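Local coordinates for protein aspartate aminotransferase (Giardia lamblia, PDB 3MEB) that probably catalyses the pyridoxal-phosphate-dependent transfer of an amino group between L-aspartate and 2-oxoglutarate, giving oxaloacetate and L-glutamate, as a homodimer, at residues 113-117 / 118-122; 148-151 / 152-156. All coordinates share one frame; numbering follows the deposited sequence.

Contact 1: 113-117 / 118-122; sequences KAAQE and GRIAS. With EDO (1,2-ethanediol), chain I.
E117 and R119 lie side by side and point the same way, and a salt bridge joins their ends. R119 NH1 donates to E117 OE1 at 2.9 Å. The carboxylate oxygen sits close to the guanidinium plane, but the two flat groups are turned 36° from each other. The arginine reaches it by folding at chi3, which brings the guanidinium back alongside the helix. There A114 CB lies over the centre of one guanidinium face.

The other carboxylate oxygen serves the lysine. K113 leaves the helix with CG anti to its backbone N (chi1 -178°) and bends only at chi4. K113 NZ then forms a second salt bridge with E117 OE2 at 2.9 Å, on the syn side and 30° out of the carboxylate plane. The three residues thus make a salt-bridge network. K113 NZ and R119 NH1 stand 4.2 Å apart, and one water accepts a hydrogen bond from each.

The backbone beneath is a Schellman motif that ends helix 113-116. G118 has positive phi, a conformation that favours glycine. R119 N bonds to A114 O at 3.0 Å. G118 N bonds to A115 O at 3.1 Å. I120 then starts strand 120-125, and its CD1 packs on A115 CB at 3.9 Å. A 1,2-ethanediol, probably from the crystallisation liquor, accepts a bond from A114 N near the start of the helix.

R119 is also held from outside: NE donates to H293 O and NH2 to V263 O. All three guanidinium nitrogens therefore have acceptors, which fixes the rotation of this buried group. The single carboxylate of E117 lies between two cations and probably offsets their mutual repulsion. That setting should favour its ionised form.

Contact 2: 148-151 / 152-156; sequences FYMP and STTWP. With SO4 (sulfate ion), chain C.
M150 and P151 are the residues of strand 148-151 that meet the turn after it; F148 and Y149 come too early in the strand to take part.

M150 points its CB toward the following segment. The touch is light: M150 SD is 4.4 Å from T154 CG2. The sulfur makes this approach, and the terminal methyl CE lies farther off.

P151 makes the closer contact. Its ring and the T154 side chain cross at about a right angle, with P151 CG 3.6 Å from T154 OG1 and 3.7 Å from T154 CB. P151 CB also lies 3.4 Å from T153 O, so the ring fits inside the bend of the chain. With chi1 at -158°, T154 places OG1 beside its own carbonyl carbon, where it lies against the proline ring. The methyl CG2 is left on the M150 side. The buried hydroxyl is hydrogen-bonded to H158 ND1 and H208 NE2.

The arrangement is a strand-to-helix connection in the mixed seven-stranded sheet of the large, cofactor-binding domain of class I aminotransferases. The chain leaves the C-terminal end of a parallel strand, turns at S152, and delivers W155 to the pyridoxal phosphate pocket before helix 157-166.

At the bend P151 O and T153 N are 3.2 Å apart, but the angle is too poor for a hydrogen bond. S152 OG is bonded to Y178 N. Further on, W155 NE1 donates to O1 of a sulfate at 2.8 Å, with an N-H...O angle of 131°. A weak second bond runs from W155 NE1 to sulfate O4, which lies at the ring edge, in its plane. R419, N213, G57 and K277 also bind this sulfate.

How the contacts relate
Contact 1 comes first along the chain and closes before contact 2 opens. Helix 127-142 runs between them. Their centres are about 28 Å apart, and their nearest atoms about 16 Å, so they do not touch. Both belong to the same mixed sheet. Contact 1 leads into strand 120-125, an outermost strand of that sheet within this chain. Contact 2 leaves strand 148-151, which lies next to the other outermost strand, 174-176. Their roles differ accordingly. Residues 113-122 carry the chain from a helix into the sheet, away from the annotated sites. Residues 148-156 lead from the sheet to the cofactor pocket.

Contact 1: 113-117 / 118-122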
# COMPACT_ATOMS: atom_id res chain seq x y z
N LYS A 113 5.92 11.82 27.57
CA LYS A 113 5.19 13.04 27.94
C LYS A 113 4.20 13.42 26.83
O LYS A 113 3.06 13.76 27.11
CB LYS A 113 6.17 14.19 28.22
CG LYS A 113 5.55 15.51 28.67
CD LYS A 113 6.60 16.63 28.58
CE LYS A 113 6.16 17.88 29.27
NZ LYS A 113 5.35 18.76 28.42
N ALA A 114 4.62 13.30 25.56
CA ALA A 114 3.74 13.62 24.44
C ALA A 114 2.47 12.69 24.41
O ALA A 114 1.34 13.16 24.20
CB ALA A 114 4.50 13.55 23.15
N ALA A 115 2.66 11.39 24.63
CA ALA A 115 1.54 10.45 24.70
C ALA A 115 0.62 10.76 25.86
O ALA A 115 -0.60 10.73 25.72
CB ALA A 115 2.05 8.98 24.82
N GLN A 116 1.21 11.01 27.03
CA GLN A 116 0.44 11.32 28.24
C GLN A 116 -0.40 12.57 28.08
O GLN A 116 -1.46 12.69 28.70
CB GLN A 116 1.39 11.51 29.42
CG GLN A 116 2.02 10.20 29.87
CD GLN A 116 2.29 10.16 31.36
OE1 GLN A 116 2.48 11.19 32.00
NE2 GLN A 116 2.29 8.95 31.92
N GLU A 117 0.08 13.51 27.27
CA GLU A 117 -0.67 14.73 26.99
C GLU A 117 -1.65 14.66 25.81
O GLU A 117 -2.29 15.64 25.48
CB GLU A 117 0.34 15.86 26.77
CG GLU A 117 1.22 16.10 27.98
CD GLU A 117 2.22 17.22 27.79
OE1 GLU A 117 2.57 17.57 26.66
OE2 GLU A 117 2.62 17.78 28.80
N GLY A 118 -1.73 13.51 25.14
CA GLY A 118 -2.70 13.31 24.06
C GLY A 118 -2.29 13.94 22.75
O GLY A 118 -3.13 14.21 21.90
N ARG A 119 -0.98 14.14 22.57
CA ARG A 119 -0.44 14.95 21.45
C ARG A 119 -0.11 14.13 20.20
O ARG A 119 0.12 14.72 19.16
CB ARG A 119 0.80 15.69 21.91
CG ARG A 119 0.49 16.84 22.85
CD ARG A 119 1.71 17.22 23.62
NE ARG A 119 2.80 17.63 22.74
CZ ARG A 119 4.03 17.88 23.14
NH1 ARG A 119 4.36 17.78 24.43
NH2 ARG A 119 4.92 18.25 22.26
N ILE A 120 -0.11 12.79 20.31
CA ILE A 120 0.32 11.93 19.21
C ILE A 120 -0.82 11.32 18.41
O ILE A 120 -1.65 10.57 18.96
CB ILE A 120 1.22 10.78 19.67
CG1 ILE A 120 2.41 11.26 20.50
CG2 ILE A 120 1.77 10.01 18.45
CD1 ILE A 120 3.21 10.04 21.20
N ALA A 121 -0.83 11.62 17.11
CA ALA A 121 -1.78 11.05 16.18
C ALA A 121 -1.04 10.03 15.32
O ALA A 121 -0.13 10.41 14.60
CB ALA A 121 -2.35 12.14 15.32
N SER A 122 -1.39 8.74 15.43
CA SER A 122 -0.62 7.68 14.79
C SER A 122 -1.50 6.93 13.84
O SER A 122 -2.66 6.63 14.16
CB SER A 122 -0.01 6.72 15.81
OG SER A 122 0.76 7.40 16.80
C1 EDO I . 7.83 13.29 23.81
O1 EDO I . 7.32 13.01 25.09
C2 EDO I . 8.19 12.03 23.05
O2 EDO I . 9.45 11.48 23.47
O HOH W 1 6.32 19.12 25.64

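Contact 2: 148-151 / 152-156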
# COMPACT_ATOMS: atom_id res chain seq x y z
N PHE A 148 7.90 23.84 1.53
CA PHE A 148 8.49 22.57 1.95
C PHE A 148 9.97 22.57 1.59
O PHE A 148 10.32 22.81 0.43
CB PHE A 148 7.82 21.44 1.19
CG PHE A 148 8.08 20.10 1.77
CD1 PHE A 148 9.28 19.45 1.52
CD2 PHE A 148 7.13 19.47 2.56
CE1 PHE A 148 9.54 18.21 2.05
CE2 PHE A 148 7.37 18.23 3.09
CZ PHE A 148 8.58 17.59 2.81
N TYR A 149 10.83 22.29 2.57
CA TYR A 149 12.29 22.39 2.40
C TYR A 149 12.98 21.01 2.54
O TYR A 149 12.80 20.31 3.54
CB TYR A 149 12.88 23.35 3.45
CG TYR A 149 12.65 24.80 3.15
CD1 TYR A 149 13.65 25.60 2.61
CD2 TYR A 149 11.44 25.38 3.42
CE1 TYR A 149 13.43 26.94 2.33
CE2 TYR A 149 11.22 26.73 3.14
CZ TYR A 149 12.19 27.49 2.60
OH TYR A 149 11.90 28.81 2.34
N MET A 150 13.71 20.61 1.52
CA MET A 150 14.46 19.37 1.58
C MET A 150 15.91 19.67 1.87
O MET A 150 16.39 20.73 1.49
CB MET A 150 14.43 18.66 0.24
CG MET A 150 13.07 18.50 -0.37
SD MET A 150 12.72 16.79 -0.64
CE MET A 150 11.12 16.90 -1.46
N PRO A 151 16.64 18.75 2.54
CA PRO A 151 18.10 18.94 2.56
C PRO A 151 18.66 18.88 1.12
O PRO A 151 18.05 18.19 0.24
CB PRO A 151 18.59 17.76 3.40
CG PRO A 151 17.48 16.73 3.27
CD PRO A 151 16.24 17.47 3.14
N SER A 152 19.76 19.61 0.85
CA SER A 152 20.28 19.72 -0.52
C SER A 152 20.79 18.38 -1.12
O SER A 152 20.90 18.25 -2.35
CB SER A 152 21.35 20.81 -0.63
OG SER A 152 22.40 20.61 0.31
N THR A 153 21.10 17.43 -0.23
CA THR A 153 21.30 16.04 -0.59
C THR A 153 20.31 15.25 0.25
O THR A 153 20.20 15.47 1.46
CB THR A 153 22.77 15.62 -0.25
OG1 THR A 153 23.64 16.31 -1.15
CG2 THR A 153 23.00 14.16 -0.40
N THR A 154 19.58 14.33 -0.40
CA THR A 154 18.53 13.54 0.25
C THR A 154 18.25 12.27 -0.54
O THR A 154 18.82 12.03 -1.60
CB THR A 154 17.25 14.39 0.41
OG1 THR A 154 16.44 13.83 1.46
CG2 THR A 154 16.44 14.51 -0.91
N TRP A 155 17.36 11.43 -0.02
CA TRP A 155 17.00 10.20 -0.70
C TRP A 155 16.26 10.54 -2.00
O TRP A 155 15.23 11.24 -1.94
CB TRP A 155 16.05 9.44 0.20
CG TRP A 155 15.76 8.02 -0.18
CD1 TRP A 155 16.65 7.01 -0.47
CD2 TRP A 155 14.45 7.42 -0.18
NE1 TRP A 155 15.97 5.82 -0.67
CE2 TRP A 155 14.62 6.05 -0.50
CE3 TRP A 155 13.16 7.90 0.09
CZ2 TRP A 155 13.54 5.17 -0.60
CZ3 TRP A 155 12.07 7.01 -0.01
CH2 TRP A 155 12.27 5.67 -0.36
N PRO A 156 16.77 10.03 -3.16
CA PRO A 156 16.20 10.41 -4.44
C PRO A 156 14.69 10.27 -4.51
O PRO A 156 14.02 11.14 -5.08
CB PRO A 156 16.89 9.45 -5.43
CG PRO A 156 18.22 9.27 -4.87
CD PRO A 156 18.03 9.28 -3.35
S SO4 C . 17.64 2.55 -0.14
O1 SO4 C . 18.06 3.97 -0.10
O2 SO4 C . 18.56 1.71 -0.89
O3 SO4 C . 17.50 2.09 1.22
O4 SO4 C . 16.34 2.55 -0.77